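Spermidine/putrescine ABC transporter, periplasmic binding protein (Treponema pallidum, PDB 2V84) probably binds polyamines such as spermidine and putrescine, as the lipoprotein receptor component of an ABC uptake system. Local coordinates at residues P126-A131 with A283-F288. Residues are numbered along the deposited sequence; the frame is centred on the assembly and turned at random. Where two conformers were deposited one is given.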
ATOM      1  N   PRO A 126      -0.809  -9.049  -9.453  1.00 23.77           N
ATOM      2  CA  PRO A 126      -0.166  -8.376  -8.313  1.00 23.52           C
ATOM      3  C   PRO A 126       1.123  -7.627  -8.628  1.00 23.65           C
ATOM      4  O   PRO A 126       1.975  -8.131  -9.364  1.00 24.09           O
ATOM      5  CB  PRO A 126       0.147  -9.535  -7.352  1.00 23.65           C
ATOM      6  CG  PRO A 126      -0.907 -10.524  -7.656  1.00 23.28           C
ATOM      7  CD  PRO A 126      -1.144 -10.446  -9.139  1.00 23.17           C
ATOM      8  N   TYR A 127       1.264  -6.446  -8.024  1.00 23.57           N
ATOM      9  CA  TYR A 127       2.409  -5.568  -8.200  1.00 22.92           C
ATOM     10  C   TYR A 127       3.261  -5.602  -6.920  1.00 23.76           C
ATOM     11  O   TYR A 127       4.486  -5.755  -6.975  1.00 23.21           O
ATOM     12  CB  TYR A 127       1.853  -4.160  -8.454  1.00 23.99           C
ATOM     13  CG  TYR A 127       2.846  -3.105  -8.805  1.00 24.74           C
ATOM     14  CD1 TYR A 127       3.653  -2.524  -7.830  1.00 24.40           C
ATOM     15  CD2 TYR A 127       2.939  -2.637 -10.112  1.00 24.95           C
ATOM     16  CE1 TYR A 127       4.542  -1.545  -8.152  1.00 24.86           C
ATOM     17  CE2 TYR A 127       3.851  -1.645 -10.449  1.00 25.51           C
ATOM     18  CZ  TYR A 127       4.643  -1.109  -9.474  1.00 23.50           C
ATOM     19  OH  TYR A 127       5.541  -0.102  -9.791  1.00 26.38           O
ATOM     20  N   TYR A 128       2.613  -5.473  -5.765  1.00 23.29           N
ATOM     21  CA  TYR A 128       3.325  -5.515  -4.496  1.00 24.19           C
ATOM     22  C   TYR A 128       2.321  -5.703  -3.377  1.00 24.53           C
ATOM     23  O   TYR A 128       1.195  -5.280  -3.504  1.00 26.01           O
ATOM     24  CB  TYR A 128       4.239  -4.250  -4.282  1.00 23.72           C
ATOM     25  CG  TYR A 128       4.978  -4.349  -2.970  1.00 24.79           C
ATOM     26  CD1 TYR A 128       5.937  -5.341  -2.774  1.00 23.09           C
ATOM     27  CD2 TYR A 128       4.671  -3.498  -1.904  1.00 24.22           C
ATOM     28  CE1 TYR A 128       6.579  -5.488  -1.554  1.00 25.57           C
ATOM     29  CE2 TYR A 128       5.308  -3.652  -0.678  1.00 23.28           C
ATOM     30  CZ  TYR A 128       6.246  -4.645  -0.516  1.00 24.99           C
ATOM     31  OH  TYR A 128       6.878  -4.770   0.695  1.00 25.35           O
ATOM     32  N   LEU A 129       2.725  -6.380  -2.311  1.00 24.16           N
ATOM     33  CA  LEU A 129       1.895  -6.569  -1.121  1.00 23.94           C
ATOM     34  C   LEU A 129       2.731  -6.109   0.057  1.00 24.54           C
ATOM     35  O   LEU A 129       3.850  -6.597   0.241  1.00 25.71           O
ATOM     36  CB  LEU A 129       1.543  -8.058  -0.959  1.00 24.62           C
ATOM     37  CG  LEU A 129       0.538  -8.492   0.124  1.00 25.64           C
ATOM     38  CD1 LEU A 129      -0.078  -9.787  -0.283  1.00 29.39           C
ATOM     39  CD2 LEU A 129       1.212  -8.619   1.509  1.00 26.58           C
ATOM     40  N   GLY A 130       2.210  -5.180   0.855  1.00 25.22           N
ATOM     41  CA  GLY A 130       2.957  -4.754   2.060  1.00 25.09           C
ATOM     42  C   GLY A 130       1.968  -4.282   3.093  1.00 26.49           C
ATOM     43  O   GLY A 130       0.780  -4.604   3.018  1.00 26.79           O
ATOM     44  N   ALA A 131       2.450  -3.517   4.067  1.00 26.80           N
ATOM     45  CA  ALA A 131       1.549  -2.968   5.076  1.00 27.30           C
ATOM     46  C   ALA A 131       2.197  -1.755   5.673  1.00 27.25           C
ATOM     47  O   ALA A 131       3.434  -1.686   5.810  1.00 27.89           O
ATOM     48  CB  ALA A 131       1.240  -3.997   6.170  1.00 27.58           C
ATOM     49  N   ALA A 283      15.192 -10.401 -11.692  1.00 32.62           N
ATOM     50  CA  ALA A 283      16.175  -9.349 -11.432  1.00 32.39           C
ATOM     51  C   ALA A 283      15.559  -7.959 -11.422  1.00 31.93           C
ATOM     52  O   ALA A 283      15.983  -7.088 -10.647  1.00 31.89           O
ATOM     53  CB  ALA A 283      17.320  -9.416 -12.442  1.00 32.27           C
ATOM     54  N   HIS A 284      14.554  -7.764 -12.276  0.50 32.00           N
ATOM     55  CA  HIS A 284      13.870  -6.484 -12.420  0.50 31.58           C
ATOM     56  C   HIS A 284      12.859  -6.244 -11.308  0.50 31.43           C
ATOM     57  O   HIS A 284      12.640  -5.101 -10.900  0.50 31.04           O
ATOM     58  CB  HIS A 284      13.208  -6.401 -13.792  0.50 31.80           C
ATOM     59  CG  HIS A 284      14.190  -6.345 -14.921  0.50 32.33           C
ATOM     60  ND1 HIS A 284      14.731  -7.477 -15.495  0.50 33.06           N
ATOM     61  CD2 HIS A 284      14.750  -5.294 -15.562  0.50 32.95           C
ATOM     62  CE1 HIS A 284      15.567  -7.124 -16.454  0.50 33.47           C
ATOM     63  NE2 HIS A 284      15.590  -5.805 -16.521  0.50 33.02           N
ATOM     64  N   TYR A 285      12.243  -7.325 -10.832  1.00 30.89           N
ATOM     65  CA  TYR A 285      11.410  -7.271  -9.634  1.00 31.16           C
ATOM     66  C   TYR A 285      12.256  -7.024  -8.390  1.00 31.68           C
ATOM     67  O   TYR A 285      11.894  -6.210  -7.537  1.00 32.38           O
ATOM     68  CB  TYR A 285      10.544  -8.517  -9.452  1.00 30.28           C
ATOM     69  CG  TYR A 285       9.415  -8.210  -8.495  1.00 29.86           C
ATOM     70  CD1 TYR A 285       8.327  -7.440  -8.905  1.00 27.84           C
ATOM     71  CD2 TYR A 285       9.454  -8.648  -7.181  1.00 29.33           C
ATOM     72  CE1 TYR A 285       7.299  -7.133  -8.045  1.00 26.78           C
ATOM     73  CE2 TYR A 285       8.431  -8.340  -6.295  1.00 30.22           C
ATOM     74  CZ  TYR A 285       7.365  -7.573  -6.730  1.00 27.75           C
ATOM     75  OH  TYR A 285       6.343  -7.256  -5.865  1.00 28.09           O
ATOM     76  N   ALA A 286      13.401  -7.694  -8.307  1.00 32.10           N
ATOM     77  CA  ALA A 286      14.317  -7.472  -7.194  1.00 32.09           C
ATOM     78  C   ALA A 286      14.826  -6.034  -7.166  1.00 32.54           C
ATOM     79  O   ALA A 286      14.938  -5.453  -6.099  1.00 32.78           O
ATOM     80  CB  ALA A 286      15.450  -8.440  -7.230  1.00 32.32           C
ATOM     81  N   GLU A 287      15.114  -5.456  -8.334  1.00 32.77           N
ATOM     82  CA  GLU A 287      15.501  -4.040  -8.407  1.00 33.01           C
ATOM     83  C   GLU A 287      14.388  -3.109  -7.914  1.00 32.74           C
ATOM     84  O   GLU A 287      14.662  -2.077  -7.281  1.00 32.35           O
ATOM     85  CB  GLU A 287      15.968  -3.662  -9.826  1.00 32.84           C
ATOM     86  CG  GLU A 287      16.200  -2.160 -10.051  1.00 32.87           C
ATOM     87  CD  GLU A 287      16.640  -1.835 -11.468  1.00 33.39           C
ATOM     88  OE1 GLU A 287      17.319  -2.672 -12.077  1.00 32.33           O
ATOM     89  OE2 GLU A 287      16.317  -0.741 -11.978  1.00 35.27           O
ATOM     90  N   PHE A 288      13.137  -3.480  -8.195  1.00 32.84           N
ATOM     91  CA  PHE A 288      11.976  -2.775  -7.666  1.00 32.19           C
ATOM     92  C   PHE A 288      11.951  -2.833  -6.136  1.00 32.85           C
ATOM     93  O   PHE A 288      11.810  -1.801  -5.473  1.00 33.48           O
ATOM     94  CB  PHE A 288      10.677  -3.347  -8.249  1.00 32.08           C
ATOM     95  CG  PHE A 288       9.441  -2.994  -7.447  1.00 30.95           C
ATOM     96  CD1 PHE A 288       9.010  -1.671  -7.328  1.00 29.59           C
ATOM     97  CD2 PHE A 288       8.710  -3.989  -6.808  1.00 31.90           C
ATOM     98  CE1 PHE A 288       7.893  -1.348  -6.586  1.00 28.33           C
ATOM     99  CE2 PHE A 288       7.575  -3.669  -6.057  1.00 29.45           C
ATOM    100  CZ  PHE A 288       7.170  -2.347  -5.947  1.00 29.20           C
TER
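The phenol hydroxyl of Y285 donates a hydrogen bond to the backbone carbonyl of Y127, with OH and O 2.6 Å apart. It meets that oxygen at a C=O...donor angle of 139°. The donor is tilted 30° from the carbonyl plane, while Y127 O in turn lies in the plane of the Y285 ring, at its edge. The same hydroxyl reaches the edge of the Y128 ring, Y285 OH lying 3.7 Å from Y128 CD1. With CG of Y285 anti to the backbone N (chi1 -161°), the ring extends from helix 282-292 to strand 125-137; the axes of the short segments 126-130 and 283-288 approach to 10.8 Å.

About one helical turn on, F288 points straight at the strand and touches both tyrosines. The edge of Y127 is directed at the face of F288 in an offset edge-to-face pair, centroids 5.2 Å apart, and Y127 CE1 comes within 3.5 Å of F288 CZ. On the Y128 side the roles reverse: the edge of F288 is turned to the Y128 face, planes steeply inclined, and Y128 CB sits in the plane of the phenylalanine, 3.8 Å from F288 CE2. F288 CD2 also lies over one face of Y285, offset toward the rim.

The strand is bulged here, Y127 and Y128 both facing D258 of strand 254-260 in a classic beta bulge, which is consistent with two consecutive side chains reaching the same helix. Their hydroxyls are hydrogen-bonded to other parts of the chain, Y127 to T36 and Y128 to Y312. The result is a buried aromatic cluster joining a helix to a bulged strand in a solute-binding protein fold, with the Y128 side chain about 11 Å from that of E168, predicted to bind spermidine.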